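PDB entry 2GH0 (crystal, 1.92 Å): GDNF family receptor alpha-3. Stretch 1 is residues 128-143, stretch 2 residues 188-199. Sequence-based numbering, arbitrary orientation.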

# COMPACT_ATOMS: atom_id res chain seq x y z
N LEU C 128 5.67 -66.49 -13.71
CA LEU C 128 5.79 -65.53 -14.85
C LEU C 128 5.62 -64.11 -14.43
O LEU C 128 6.07 -63.14 -15.10
N GLY C 129 4.94 -63.95 -13.30
CA GLY C 129 4.64 -62.64 -12.77
C GLY C 129 3.22 -62.18 -12.97
O GLY C 129 2.95 -61.01 -12.85
N THR C 130 2.31 -63.09 -13.26
CA THR C 130 0.91 -62.69 -13.24
C THR C 130 0.53 -62.26 -11.81
O THR C 130 0.88 -62.99 -10.86
N CYS C 131 -0.15 -61.11 -11.67
CA CYS C 131 -0.51 -60.59 -10.35
C CYS C 131 -1.78 -61.29 -9.85
O CYS C 131 -2.65 -61.68 -10.64
N ALA C 132 -1.95 -61.33 -8.53
CA ALA C 132 -3.11 -62.02 -7.99
C ALA C 132 -4.45 -61.37 -8.42
O ALA C 132 -5.46 -62.06 -8.52
N THR C 133 -4.48 -60.05 -8.67
CA THR C 133 -5.68 -59.37 -9.21
C THR C 133 -5.43 -58.84 -10.62
O THR C 133 -5.74 -59.52 -11.61
N GLU C 134 -4.82 -57.66 -10.72
CA GLU C 134 -4.49 -57.00 -12.02
C GLU C 134 -3.32 -56.08 -11.72
O GLU C 134 -3.19 -55.58 -10.58
N GLN C 135 -2.49 -55.77 -12.73
CA GLN C 135 -1.34 -54.87 -12.47
C GLN C 135 -1.76 -53.51 -11.89
O GLN C 135 -1.04 -52.99 -11.08
N SER C 136 -2.87 -52.91 -12.34
CA SER C 136 -3.18 -51.52 -11.90
C SER C 136 -3.49 -51.53 -10.38
O SER C 136 -3.22 -50.54 -9.68
N ARG C 137 -4.14 -52.58 -9.92
CA ARG C 137 -4.41 -52.73 -8.47
C ARG C 137 -3.13 -52.93 -7.63
O ARG C 137 -3.00 -52.42 -6.48
N CYS C 138 -2.16 -53.68 -8.19
CA CYS C 138 -0.84 -53.83 -7.60
C CYS C 138 -0.09 -52.50 -7.51
O CYS C 138 0.46 -52.19 -6.46
N LEU C 139 -0.12 -51.69 -8.57
CA LEU C 139 0.61 -50.42 -8.53
C LEU C 139 0.04 -49.49 -7.48
O LEU C 139 0.78 -48.82 -6.74
N ARG C 140 -1.29 -49.48 -7.39
CA ARG C 140 -1.98 -48.58 -6.43
C ARG C 140 -1.65 -49.01 -5.01
O ARG C 140 -1.47 -48.16 -4.13
N ALA C 141 -1.56 -50.31 -4.77
CA ALA C 141 -1.22 -50.84 -3.42
C ALA C 141 0.26 -50.62 -3.05
O ALA C 141 0.60 -50.31 -1.91
N TYR C 142 1.13 -50.78 -4.04
CA TYR C 142 2.56 -50.42 -3.89
C TYR C 142 2.73 -48.94 -3.54
O TYR C 142 3.36 -48.62 -2.52
N LEU C 143 2.13 -48.04 -4.32
CA LEU C 143 2.24 -46.61 -4.03
C LEU C 143 1.58 -46.21 -2.72
O LEU C 143 2.05 -45.30 -2.04
N ASN C 188 10.20 -59.51 -7.09
CA ASN C 188 8.76 -59.92 -7.12
C ASN C 188 8.37 -59.71 -8.58
O ASN C 188 8.25 -58.57 -8.99
N PRO C 189 8.19 -60.79 -9.38
CA PRO C 189 7.94 -60.60 -10.80
C PRO C 189 6.64 -59.88 -11.13
O PRO C 189 6.55 -59.23 -12.16
N CYS C 190 5.64 -59.99 -10.26
CA CYS C 190 4.34 -59.31 -10.51
C CYS C 190 4.60 -57.79 -10.45
O CYS C 190 4.20 -57.01 -11.35
N LEU C 191 5.28 -57.37 -9.38
CA LEU C 191 5.56 -55.97 -9.17
C LEU C 191 6.50 -55.44 -10.25
O LEU C 191 6.31 -54.36 -10.81
N THR C 192 7.54 -56.22 -10.56
CA THR C 192 8.46 -55.83 -11.61
C THR C 192 7.81 -55.65 -12.96
O THR C 192 8.09 -54.68 -13.66
N GLU C 193 6.93 -56.58 -13.34
CA GLU C 193 6.28 -56.50 -14.60
C GLU C 193 5.26 -55.35 -14.65
O GLU C 193 5.15 -54.68 -15.68
N ALA C 194 4.54 -55.13 -13.58
CA ALA C 194 3.57 -54.04 -13.48
C ALA C 194 4.28 -52.69 -13.64
O ALA C 194 3.83 -51.79 -14.39
N ILE C 195 5.38 -52.52 -12.92
CA ILE C 195 6.19 -51.30 -13.05
C ILE C 195 6.75 -51.12 -14.46
O ILE C 195 6.68 -50.04 -15.05
N ALA C 196 7.36 -52.16 -14.98
CA ALA C 196 7.95 -52.12 -16.34
C ALA C 196 6.94 -51.73 -17.41
O ALA C 196 7.22 -50.89 -18.31
N ALA C 197 5.75 -52.32 -17.35
CA ALA C 197 4.70 -52.01 -18.38
C ALA C 197 4.29 -50.52 -18.30
O ALA C 197 4.07 -49.86 -19.31
N LYS C 198 4.15 -50.03 -17.06
CA LYS C 198 3.73 -48.64 -16.84
C LYS C 198 4.82 -47.74 -17.33
O LYS C 198 4.54 -46.72 -17.96
N MET C 199 6.08 -48.09 -17.05
CA MET C 199 7.16 -47.28 -17.64
C MET C 199 7.19 -47.24 -19.17
O MET C 199 7.48 -46.17 -19.77

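Residues that touch across the two stretches are at least 49 positions apart in sequence, and the two stretches bury 659 Å² between them, counting both sides. Helix 135-143 crosses helix 189-199 almost at right angles, with an angle of 99° between their directions and a closest axis approach of 9.3 Å. No direct hydrogen bond joins them; a disulfide, apolar packing and one water do the work.

The contact begins in the loop before the first helix. Leu128 turns its CA-to-CB bond away from the second stretch, and its side chain stays clear of it. Gly129 then comes very close, its CA 3.6 Å from Pro189 CB and 4.0 Å from Cys190 CA. Glycine suits this place twice over: a CB would point toward the second stretch and lie 2.9 Å from Pro189 O, a clash, and with phi/psi of 104/18 it would also jam against the preceding carbonyl. The same closeness brings Gly129 O within 3.2 Å of Cys190 CA, a CA-H...O contact with an angle of 152° at the hydrogen. Thr130, in rotamer m, points away.

Cys131 supplies the covalent tie. Its chi1 is m and its CA-to-CB bond runs sideways, whereas Cys190 is t and points toward stretch 1. Their SG atoms bond at 2.1 Å with chi3 of 101°, near the right angle that a relaxed disulfide prefers. The bond lies beside the glycine contact, so the start of the second helix is held by both. Ala132 and Thr133 make no contact, nor does Glu134, which occupies the N-cap position of the first helix.

Gln135 opens that helix and points toward its partner, with chi1 m and chi2 t. Its CB lies 3.8 Å from Ala194 CB, a small side chain that lets the backbones approach to 5.1 Å between the two CA atoms. Farther out, Gln135 OE1 lies 3.7 Å from Ala197 CB. The amide oxygen also accepts a hydrogen bond from water 1 (Gln135 OE1 to water O, 3.0 Å), which donates to the helix backbone as well (water O to Ala194 O, 2.7 Å). Glutamine thus combines an apolar stem for packing with a polar end for the water bridge.

Cys138, chi1 t, points inward. Its SG packs 3.8 Å from Cys190 SG and 3.9 Å from Leu191 CD1, while its own covalent bond goes to a group elsewhere in the structure.

One turn after Gln135, Leu139 starts sideways, but its m,t rotamer carries its end nearer. Leu139 CD2 reaches Ala194 CB at 3.6 Å and Ile195 CG1 at 3.7 Å, while Leu139 CD1 lies 3.9 Å from Lys198 CB. A branched apolar side chain can thus touch several residues at once, including the aliphatic start of a lysine.

Tyr142, chi1 t, points toward the second helix and completes the apolar packing. Its ring meets Leu191 and Ile195 obliquely, with Tyr142 CD1 3.8 Å from Leu191 CD2 and Tyr142 CE2 4.4 Å from Ile195 CD1; the broad aromatic ring lets one side chain reach both.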

# COMPACT_ATOMS: atom_id res chain seq x y z
CB LEU C 128 4.70 -65.87 -15.85
CG LEU C 128 5.03 -66.97 -16.88
CD1 LEU C 128 6.46 -67.50 -16.96
CD2 LEU C 128 3.98 -67.97 -17.08
CB THR C 130 0.05 -63.83 -13.72
OG1 THR C 130 0.43 -64.09 -15.09
CG2 THR C 130 -1.41 -63.43 -13.68
CB CYS C 131 -0.75 -59.05 -10.43
SG CYS C 131 0.82 -58.13 -10.82
CB ALA C 132 -3.00 -62.14 -6.44
CB THR C 133 -6.22 -58.27 -8.25
OG1 THR C 133 -5.16 -57.37 -7.92
CG2 THR C 133 -6.67 -58.92 -6.97
CB GLU C 134 -5.70 -56.11 -12.52
CG GLU C 134 -6.59 -56.74 -13.59
CD GLU C 134 -7.90 -55.94 -13.81
OE1 GLU C 134 -8.02 -54.88 -13.15
OE2 GLU C 134 -8.83 -56.40 -14.58
CB GLN C 135 -0.51 -54.62 -13.74
CG GLN C 135 0.08 -55.91 -14.35
CD GLN C 135 0.88 -55.60 -15.60
OE1 GLN C 135 0.70 -54.54 -16.25
NE2 GLN C 135 1.77 -56.50 -15.94
CB SER C 136 -4.42 -50.91 -12.63
OG SER C 136 -5.53 -51.79 -12.53
CB ARG C 137 -5.37 -53.90 -8.25
CG ARG C 137 -6.76 -53.69 -8.89
CD ARG C 137 -7.71 -54.70 -8.26
NE ARG C 137 -9.08 -54.68 -8.75
CZ ARG C 137 -10.01 -53.78 -8.40
NH1 ARG C 137 -9.72 -52.77 -7.56
NH2 ARG C 137 -11.24 -53.87 -8.90
CB CYS C 138 0.02 -54.89 -8.32
SG CYS C 138 1.75 -54.89 -7.78
CB LEU C 139 0.58 -49.72 -9.90
CG LEU C 139 1.52 -50.43 -10.92
CD1 LEU C 139 1.55 -49.56 -12.22
CD2 LEU C 139 3.01 -50.86 -10.50
CB ARG C 140 -3.48 -48.58 -6.73
CG ARG C 140 -4.36 -47.97 -5.64
CD ARG C 140 -5.81 -48.33 -5.84
NE ARG C 140 -6.40 -47.78 -7.05
CZ ARG C 140 -6.78 -48.50 -8.11
NH1 ARG C 140 -6.67 -49.82 -8.13
NH2 ARG C 140 -7.32 -47.88 -9.16
CB ALA C 141 -1.54 -52.33 -3.36
CB TYR C 142 3.32 -50.75 -5.18
CG TYR C 142 4.79 -50.34 -5.11
CD1 TYR C 142 5.73 -51.11 -4.42
CD2 TYR C 142 5.23 -49.18 -5.74
CE1 TYR C 142 7.09 -50.73 -4.38
CE2 TYR C 142 6.61 -48.79 -5.70
CZ TYR C 142 7.51 -49.57 -4.98
OH TYR C 142 8.82 -49.07 -4.92
CB LEU C 143 1.77 -45.70 -5.20
CG LEU C 143 2.46 -45.97 -6.58
CD1 LEU C 143 1.88 -44.95 -7.51
CD2 LEU C 143 3.90 -45.77 -6.48
CB ASN C 188 7.95 -58.98 -6.15
CG ASN C 188 6.42 -59.22 -6.18
OD1 ASN C 188 5.68 -58.89 -5.24
ND2 ASN C 188 5.96 -59.81 -7.26
CB PRO C 189 7.91 -62.06 -11.34
CG PRO C 189 7.41 -62.86 -10.18
CD PRO C 189 8.25 -62.23 -9.04
CB CYS C 190 3.28 -59.76 -9.45
SG CYS C 190 2.00 -58.42 -9.13
CB LEU C 191 6.14 -55.75 -7.75
CG LEU C 191 6.60 -54.29 -7.49
CD1 LEU C 191 5.35 -53.45 -7.49
CD2 LEU C 191 7.19 -54.20 -6.10
CB THR C 192 9.57 -56.88 -11.72
OG1 THR C 192 10.24 -56.87 -10.45
CG2 THR C 192 10.55 -56.48 -12.80
CB GLU C 193 5.62 -57.82 -14.96
CG GLU C 193 6.66 -58.87 -15.44
CD GLU C 193 7.77 -58.23 -16.40
OE1 GLU C 193 7.42 -57.68 -17.49
OE2 GLU C 193 8.96 -58.18 -15.99
CB ALA C 194 2.85 -54.11 -12.10
CB ILE C 195 7.36 -51.21 -11.92
CG1 ILE C 195 6.70 -50.96 -10.53
CG2 ILE C 195 8.32 -50.09 -12.27
CD1 ILE C 195 7.76 -50.98 -9.34
CB ALA C 196 8.51 -53.48 -16.66
CB ALA C 197 3.46 -52.93 -18.19
CB LYS C 198 3.53 -48.40 -15.32
CG LYS C 198 2.88 -47.01 -14.97
CD LYS C 198 1.60 -46.75 -15.82
CE LYS C 198 0.43 -47.63 -15.44
NZ LYS C 198 -0.82 -47.17 -16.28
CB MET C 199 8.54 -47.72 -17.05
CG MET C 199 8.68 -47.22 -15.56
SD MET C 199 10.36 -47.67 -15.09
CE MET C 199 10.32 -47.16 -13.37
O HOH W 1 1.30 -51.78 -15.22